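PDB 6B2Y: solute-binding periplasmic protein of iron/siderophore ABC transporter from Yersinia pestis, which probably binds chelated iron in the periplasm and hands it to the membrane permease of an ABC-type uptake system. Local coordinates for residues 162-167 with 173-178; 69-74 with 336-341. All blocks are in the same frame, centred on the assembly; numbering follows the deposited sequence.

Contact 1 (162-167 with 173-178)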
ATOM      1  N   VAL A 162      10.116  -4.534  -8.442  1.00 16.63           N
ATOM      2  CA  VAL A 162      10.148  -3.527  -7.384  1.00 14.95           C
ATOM      3  C   VAL A 162       9.691  -4.185  -6.087  1.00 17.69           C
ATOM      4  O   VAL A 162       9.246  -5.328  -6.074  1.00 19.30           O
ATOM      5  CB  VAL A 162       9.269  -2.305  -7.705  1.00 15.90           C
ATOM      6  CG1 VAL A 162       9.803  -1.559  -8.921  1.00 20.61           C
ATOM      7  CG2 VAL A 162       7.787  -2.751  -7.900  1.00 15.62           C
ATOM      8  N   ASP A 163       9.822  -3.453  -4.976  1.00 14.97           N
ATOM      9  CA  ASP A 163       9.240  -3.937  -3.728  1.00 16.03           C
ATOM     10  C   ASP A 163       8.789  -2.769  -2.859  1.00 15.47           C
ATOM     11  O   ASP A 163       9.606  -1.918  -2.480  1.00 15.72           O
ATOM     12  CB  ASP A 163      10.215  -4.798  -2.925  1.00 17.52           C
ATOM     13  CG  ASP A 163       9.613  -5.238  -1.591  1.00 18.05           C
ATOM     14  OD1 ASP A 163       8.498  -5.794  -1.601  1.00 17.80           O
ATOM     15  OD2 ASP A 163      10.246  -4.995  -0.538  1.00 20.93           O
ATOM     16  N   PHE A 164       7.494  -2.766  -2.530  1.00 16.44           N
ATOM     17  CA  PHE A 164       6.887  -1.915  -1.510  1.00 16.69           C
ATOM     18  C   PHE A 164       6.234  -2.735  -0.414  1.00 19.83           C
ATOM     19  O   PHE A 164       5.608  -2.163   0.491  1.00 18.57           O
ATOM     20  CB  PHE A 164       5.824  -0.994  -2.132  1.00 15.48           C
ATOM     21  CG  PHE A 164       6.336  -0.161  -3.259  1.00 15.25           C
ATOM     22  CD1 PHE A 164       7.182   0.915  -3.007  1.00 16.95           C
ATOM     23  CD2 PHE A 164       5.986  -0.466  -4.578  1.00 16.45           C
ATOM     24  CE1 PHE A 164       7.651   1.701  -4.034  1.00 14.51           C
ATOM     25  CE2 PHE A 164       6.454   0.308  -5.615  1.00 16.37           C
ATOM     26  CZ  PHE A 164       7.294   1.388  -5.347  1.00 19.45           C
ATOM     27  N   ARG A 165       6.360  -4.059  -0.472  1.00 18.96           N
ATOM     28  CA  ARG A 165       5.582  -4.968   0.355  1.00 19.45           C
ATOM     29  C   ARG A 165       6.424  -5.701   1.386  1.00 16.03           C
ATOM     30  O   ARG A 165       6.045  -5.776   2.557  1.00 19.01           O
ATOM     31  CB  ARG A 165       4.867  -5.998  -0.539  1.00 20.47           C
ATOM     32  CG  ARG A 165       3.640  -6.648   0.141  1.00 23.52           C
ATOM     33  CD  ARG A 165       3.174  -7.908  -0.604  1.00 26.54           C
ATOM     34  NE  ARG A 165       4.303  -8.811  -0.779  1.00 35.02           N
ATOM     35  CZ  ARG A 165       4.780  -9.199  -1.954  1.00 34.86           C
ATOM     36  NH1 ARG A 165       4.186  -8.793  -3.073  1.00 36.11           N
ATOM     37  NH2 ARG A 165       5.833 -10.009  -2.004  1.00 31.91           N
ATOM     38  N   ASN A 166       7.550  -6.282   0.969  1.00 19.21           N
ATOM     39  CA  ASN A 166       8.347  -7.088   1.888  1.00 19.09           C
ATOM     40  C   ASN A 166       9.029  -6.213   2.925  1.00 17.99           C
ATOM     41  O   ASN A 166       8.874  -6.408   4.139  1.00 21.80           O
ATOM     42  CB  ASN A 166       9.386  -7.895   1.109  1.00 20.98           C
ATOM     43  CG  ASN A 166       8.754  -8.913   0.188  1.00 21.61           C
ATOM     44  OD1 ASN A 166       7.560  -9.172   0.271  1.00 22.31           O
ATOM     45  ND2 ASN A 166       9.561  -9.516  -0.689  1.00 25.44           N
ATOM     46  N   SER A 167       9.806  -5.239   2.465  1.00 18.77           N
ATOM     47  CA  SER A 167      10.553  -4.354   3.353  1.00 18.74           C
ATOM     48  C   SER A 167      10.404  -2.923   2.869  1.00 19.56           C
ATOM     49  O   SER A 167      11.324  -2.361   2.260  1.00 21.03           O
ATOM     50  CB  SER A 167      12.022  -4.778   3.398  1.00 23.16           C
ATOM     51  OG  SER A 167      12.097  -6.201   3.498  1.00 27.82           O
ATOM     52  N   LEU A 173      12.105   3.718  -1.378  1.00 14.86           N
ATOM     53  CA  LEU A 173      12.817   4.751  -2.131  1.00 16.32           C
ATOM     54  C   LEU A 173      13.683   4.161  -3.235  1.00 16.27           C
ATOM     55  O   LEU A 173      13.647   4.681  -4.371  1.00 15.35           O
ATOM     56  CB  LEU A 173      13.623   5.637  -1.169  1.00 15.48           C
ATOM     57  CG  LEU A 173      12.715   6.362  -0.185  1.00 20.11           C
ATOM     58  CD1 LEU A 173      13.544   7.272   0.725  1.00 20.48           C
ATOM     59  CD2 LEU A 173      11.662   7.175  -0.964  1.00 19.74           C
ATOM     60  N   PRO A 174      14.474   3.107  -2.997  1.00 15.95           N
ATOM     61  CA  PRO A 174      15.131   2.441  -4.135  1.00 16.30           C
ATOM     62  C   PRO A 174      14.153   2.039  -5.226  1.00 16.40           C
ATOM     63  O   PRO A 174      14.484   2.172  -6.406  1.00 17.13           O
ATOM     64  CB  PRO A 174      15.796   1.222  -3.488  1.00 16.47           C
ATOM     65  CG  PRO A 174      16.143   1.681  -2.109  1.00 15.50           C
ATOM     66  CD  PRO A 174      14.911   2.524  -1.710  1.00 13.46           C
ATOM     67  N   SER A 175      12.967   1.522  -4.867  1.00 14.13           N
ATOM     68  CA  SER A 175      12.022   1.110  -5.907  1.00 15.66           C
ATOM     69  C   SER A 175      11.584   2.300  -6.753  1.00 16.77           C
ATOM     70  O   SER A 175      11.408   2.178  -7.971  1.00 17.60           O
ATOM     71  CB  SER A 175      10.796   0.441  -5.286  1.00 16.12           C
ATOM     72  OG  SER A 175      11.129  -0.821  -4.736  1.00 16.68           O
ATOM     73  N   MET A 176      11.382   3.462  -6.124  1.00 14.36           N
ATOM     74  CA  MET A 176      10.980   4.633  -6.904  1.00 17.43           C
ATOM     75  C   MET A 176      12.113   5.134  -7.791  1.00 18.79           C
ATOM     76  O   MET A 176      11.868   5.567  -8.921  1.00 19.76           O
ATOM     77  CB  MET A 176      10.493   5.765  -5.986  1.00 12.39           C
ATOM     78  CG  MET A 176       9.161   5.525  -5.270  1.00 12.84           C
ATOM     79  SD  MET A 176       7.810   5.096  -6.407  1.00 18.87           S
ATOM     80  CE  MET A 176       7.830   6.556  -7.461  1.00 18.54           C
ATOM     81  N   ARG A 177      13.367   5.094  -7.313  1.00 14.22           N
ATOM     82  CA  ARG A 177      14.461   5.494  -8.196  1.00 15.86           C
ATOM     83  C   ARG A 177      14.549   4.556  -9.394  1.00 16.23           C
ATOM     84  O   ARG A 177      14.683   5.007 -10.544  1.00 17.32           O
ATOM     85  CB  ARG A 177      15.801   5.519  -7.441  1.00 16.20           C
ATOM     86  CG  ARG A 177      16.972   5.973  -8.346  1.00 16.54           C
ATOM     87  CD  ARG A 177      18.300   6.170  -7.568  1.00 15.35           C
ATOM     88  NE  ARG A 177      18.153   7.187  -6.526  1.00 16.09           N
ATOM     89  CZ  ARG A 177      17.973   6.903  -5.236  1.00 17.12           C
ATOM     90  NH1 ARG A 177      17.945   5.647  -4.817  1.00 15.13           N
ATOM     91  NH2 ARG A 177      17.810   7.881  -4.356  1.00 15.76           N
ATOM     92  N   LEU A 178      14.437   3.249  -9.141  1.00 16.69           N
ATOM     93  CA  LEU A 178      14.465   2.254 -10.212  1.00 16.89           C
ATOM     94  C   LEU A 178      13.350   2.480 -11.236  1.00 16.65           C
ATOM     95  O   LEU A 178      13.577   2.379 -12.453  1.00 16.47           O
ATOM     96  CB  LEU A 178      14.354   0.855  -9.602  1.00 17.20           C
ATOM     97  CG  LEU A 178      13.984  -0.292 -10.536  1.00 19.68           C
ATOM     98  CD1 LEU A 178      15.172  -0.576 -11.454  1.00 16.03           C
ATOM     99  CD2 LEU A 178      13.680  -1.502  -9.664  1.00 21.18           C
TER
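The loop that leaves edge strand 159-162 of the parallel sheet and leads into helix 168-182 folds back on that same helix, and Ser175 is where the two meet: its CB points at the loop, and its OG lies 2.9 Å from Asp163 O. The one proton of this hydroxyl has two acceptors within reach, Asp163 O and Asn171 O one turn earlier. The bond to Asn171 is the stronger, so the one to Asp163 is not settled. With OG anti to the carbonyl carbon (chi1 -70°), the hydroxyl lies beside its own backbone N, over one face of the Phe164 ring. Ser175 CB comes within 3.6 Å of Phe164 CE1. The thioether of Met176 makes a Met-aromatic contact at the same end of the ring: SD is 3.9 Å from Phe164 CZ, and the line from SD to the ring centroid runs obliquely, 70° off the ring normal. On the strand side, Val162 CG1 packs against Leu178 CD2 at 3.9 Å, and these two side chains meet at a slant. The carboxylate of Asp163 fixes the loop itself. Its OD1 takes Asn166 N at 2.8 Å through the syn lone pair, a nearly straight bond (173°), and Arg165 N from above the carboxylate plane, while OD2 receives Ser167 N and the side chain of Asn171. An Asx turn thus shapes the chain just before the helix begins. Strand, Asx turn and returning helix make up the strand-to-helix connection at the edge of a parallel alpha/beta sheet, as in periplasmic binding proteins.

Contact 2 (69-74 with 336-341)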
ATOM      1  N   VAL A  69       3.447   3.967 -10.349  1.00 18.92           N
ATOM      2  CA  VAL A  69       3.618   4.570 -11.666  1.00 20.37           C
ATOM      3  C   VAL A  69       2.910   5.917 -11.737  1.00 21.06           C
ATOM      4  O   VAL A  69       3.420   6.853 -12.369  1.00 20.93           O
ATOM      5  CB  VAL A  69       3.132   3.583 -12.745  1.00 23.98           C
ATOM      6  CG1 VAL A  69       3.009   4.263 -14.123  1.00 25.38           C
ATOM      7  CG2 VAL A  69       4.073   2.409 -12.819  1.00 24.92           C
ATOM      8  N   SER A  70       1.770   6.059 -11.050  1.00 21.05           N
ATOM      9  CA  SER A  70       1.036   7.327 -11.060  1.00 24.54           C
ATOM     10  C   SER A  70       1.885   8.497 -10.567  1.00 26.58           C
ATOM     11  O   SER A  70       1.676   9.639 -11.010  1.00 22.39           O
ATOM     12  CB  SER A  70      -0.232   7.212 -10.214  1.00 23.89           C
ATOM     13  OG  SER A  70       0.057   7.248  -8.817  1.00 27.19           O
ATOM     14  N   LEU A  71       2.842   8.248  -9.656  1.00 20.29           N
ATOM     15  CA  LEU A  71       3.675   9.330  -9.136  1.00 23.27           C
ATOM     16  C   LEU A  71       4.640   9.890 -10.171  1.00 22.02           C
ATOM     17  O   LEU A  71       5.212  10.962  -9.942  1.00 24.02           O
ATOM     18  CB  LEU A  71       4.472   8.843  -7.918  1.00 21.76           C
ATOM     19  CG  LEU A  71       3.610   8.407  -6.728  1.00 23.24           C
ATOM     20  CD1 LEU A  71       4.463   7.665  -5.700  1.00 21.45           C
ATOM     21  CD2 LEU A  71       2.895   9.590  -6.079  1.00 21.57           C
ATOM     22  N   LEU A  72       4.835   9.203 -11.298  1.00 20.22           N
ATOM     23  CA  LEU A  72       5.802   9.612 -12.306  1.00 23.29           C
ATOM     24  C   LEU A  72       5.157  10.214 -13.540  1.00 24.45           C
ATOM     25  O   LEU A  72       5.861  10.843 -14.343  1.00 25.69           O
ATOM     26  CB  LEU A  72       6.660   8.415 -12.746  1.00 20.21           C
ATOM     27  CG  LEU A  72       7.364   7.676 -11.611  1.00 21.07           C
ATOM     28  CD1 LEU A  72       8.153   6.454 -12.103  1.00 23.67           C
ATOM     29  CD2 LEU A  72       8.253   8.637 -10.824  1.00 25.19           C
ATOM     30  N   GLU A  73       3.847  10.042 -13.703  1.00 22.50           N
ATOM     31  CA  GLU A  73       3.163  10.297 -14.966  1.00 27.99           C
ATOM     32  C   GLU A  73       2.467  11.648 -15.026  1.00 28.97           C
ATOM     33  O   GLU A  73       1.889  11.978 -16.069  1.00 28.72           O
ATOM     34  CB  GLU A  73       2.147   9.184 -15.222  1.00 25.80           C
ATOM     35  CG  GLU A  73       2.814   7.842 -15.454  1.00 23.67           C
ATOM     36  CD  GLU A  73       3.754   7.861 -16.641  1.00 29.36           C
ATOM     37  OE1 GLU A  73       3.335   7.413 -17.741  1.00 26.91           O
ATOM     38  OE2 GLU A  73       4.916   8.319 -16.472  1.00 25.69           O
ATOM     39  N   GLY A  74       2.493  12.421 -13.939  1.00 30.55           N
ATOM     40  CA  GLY A  74       1.945  13.772 -13.967  1.00 32.25           C
ATOM     41  C   GLY A  74       0.458  13.793 -14.301  1.00 31.48           C
ATOM     42  O   GLY A  74      -0.352  13.047 -13.736  1.00 28.23           O
ATOM     43  N   SER A 336       2.401   0.099  -1.368  1.00 18.34           N
ATOM     44  CA  SER A 336       2.275   1.333  -2.150  1.00 18.72           C
ATOM     45  C   SER A 336       3.267   2.364  -1.653  1.00 17.44           C
ATOM     46  O   SER A 336       3.378   2.542  -0.437  1.00 17.83           O
ATOM     47  CB  SER A 336       0.865   1.923  -2.044  1.00 17.08           C
ATOM     48  OG  SER A 336       0.875   3.281  -2.483  1.00 18.37           O
ATOM     49  N   PRO A 337       3.944   3.098  -2.538  1.00 17.78           N
ATOM     50  CA  PRO A 337       4.831   4.176  -2.066  1.00 15.96           C
ATOM     51  C   PRO A 337       4.087   5.344  -1.427  1.00 16.14           C
ATOM     52  O   PRO A 337       4.746   6.240  -0.863  1.00 19.00           O
ATOM     53  CB  PRO A 337       5.570   4.611  -3.334  1.00 17.73           C
ATOM     54  CG  PRO A 337       4.620   4.209  -4.467  1.00 15.98           C
ATOM     55  CD  PRO A 337       3.968   2.948  -4.005  1.00 15.93           C
ATOM     56  N   TYR A 338       2.756   5.351  -1.456  1.00 15.18           N
ATOM     57  CA  TYR A 338       2.015   6.332  -0.671  1.00 17.99           C
ATOM     58  C   TYR A 338       2.083   6.036   0.817  1.00 20.15           C
ATOM     59  O   TYR A 338       1.508   6.784   1.613  1.00 18.57           O
ATOM     60  CB  TYR A 338       0.529   6.362  -1.056  1.00 17.88           C
ATOM     61  CG  TYR A 338       0.110   6.850  -2.426  1.00 20.55           C
ATOM     62  CD1 TYR A 338      -1.177   7.345  -2.618  1.00 23.43           C
ATOM     63  CD2 TYR A 338       0.948   6.767  -3.536  1.00 22.35           C
ATOM     64  CE1 TYR A 338      -1.599   7.771  -3.860  1.00 24.22           C
ATOM     65  CE2 TYR A 338       0.533   7.189  -4.786  1.00 24.34           C
ATOM     66  CZ  TYR A 338      -0.749   7.679  -4.942  1.00 26.83           C
ATOM     67  OH  TYR A 338      -1.181   8.093  -6.185  1.00 36.59           O
ATOM     68  N   ASN A 339       2.762   4.953   1.215  1.00 16.46           N
ATOM     69  CA  ASN A 339       2.702   4.455   2.586  1.00 15.89           C
ATOM     70  C   ASN A 339       3.196   5.452   3.625  1.00 17.73           C
ATOM     71  O   ASN A 339       2.985   5.214   4.820  1.00 19.73           O
ATOM     72  CB  ASN A 339       3.463   3.120   2.701  1.00 14.33           C
ATOM     73  CG  ASN A 339       4.968   3.251   2.424  1.00 20.39           C
ATOM     74  OD1 ASN A 339       5.610   4.194   2.872  1.00 17.72           O
ATOM     75  ND2 ASN A 339       5.533   2.275   1.707  1.00 18.37           N
ATOM     76  N   VAL A 340       3.857   6.545   3.218  1.00 16.21           N
ATOM     77  CA  VAL A 340       4.238   7.563   4.199  1.00 18.84           C
ATOM     78  C   VAL A 340       3.002   8.080   4.929  1.00 20.29           C
ATOM     79  O   VAL A 340       3.084   8.504   6.092  1.00 18.83           O
ATOM     80  CB  VAL A 340       5.042   8.700   3.529  1.00 18.61           C
ATOM     81  CG1 VAL A 340       4.281   9.336   2.375  1.00 20.61           C
ATOM     82  CG2 VAL A 340       5.474   9.778   4.564  1.00 19.24           C
ATOM     83  N   LEU A 341       1.832   8.040   4.281  1.00 19.04           N
ATOM     84  CA  LEU A 341       0.624   8.474   4.974  1.00 19.38           C
ATOM     85  C   LEU A 341       0.260   7.537   6.112  1.00 19.28           C
ATOM     86  O   LEU A 341      -0.288   7.977   7.131  1.00 19.01           O
ATOM     87  CB  LEU A 341      -0.538   8.590   3.990  1.00 17.32           C
ATOM     88  CG  LEU A 341      -0.271   9.601   2.877  1.00 20.72           C
ATOM     89  CD1 LEU A 341      -1.286   9.446   1.746  1.00 19.88           C
ATOM     90  CD2 LEU A 341      -0.285  11.009   3.420  1.00 22.99           C
TER
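Pro337 and Tyr338 receive the side chain of Leu71, one methyl for each. Ahead of them, Ser336 OG accepts the backbone N of Tyr338 at 3.0 Å with an N-H...O angle of 158°, an ST turn that bends the chain before helix 340-350. The CB of Pro337 points toward the other segment, and its CG lies 3.7 Å from Leu71 CD1, the two side chains running antiparallel as they pass. Tyr338 then reaches across: CG stands anti to the carbonyl carbon (chi1 -67°), and the ring carries its hydroxyl to Ser70. Leu71 CD2 meets Tyr338 CE2 at 3.6 Å, approaching the ring obliquely. The phenol OH donates to Ser70 OG over 3.0 Å, with that oxygen at the ring edge and near its plane. Ser70 OG is in turn hydrogen-bonded to Tyr67 O, so the serine relays the phenol to the backbone of helix 66-70. A bound sodium ion lies about 3 Å from the Tyr338 side chain. Leu71 also touches Leu367 and Phe371 of helix 360-371, Tyr192 of helix 186-207 and Met176 of helix 168-182, which places the contact in a buried junction of four helices with the loop ahead of helix 340-350.

In the fold
Both contacts are buried, with centres 11 Å apart, but contact 1 is local, tying a loop to the helix that follows it, whereas contact 2 joins segments 262 residues apart at their closest ends. Helix 168-182 is common to both, since its Met176 touches Phe164 in contact 1 and also Leu71 and Pro337 of contact 2. They abut directly: Phe164 CE1 lies 3.6 Å from Pro337 CB, and Met176 SD lies 3.8 Å from Pro337 CB. Polar chemistry differs. Across contact 1 a serine hydroxyl faces a backbone carbonyl in a bond that is not settled, while a carboxylate gathers N-H groups within 162-167; across contact 2 the phenol clearly donates to a serine.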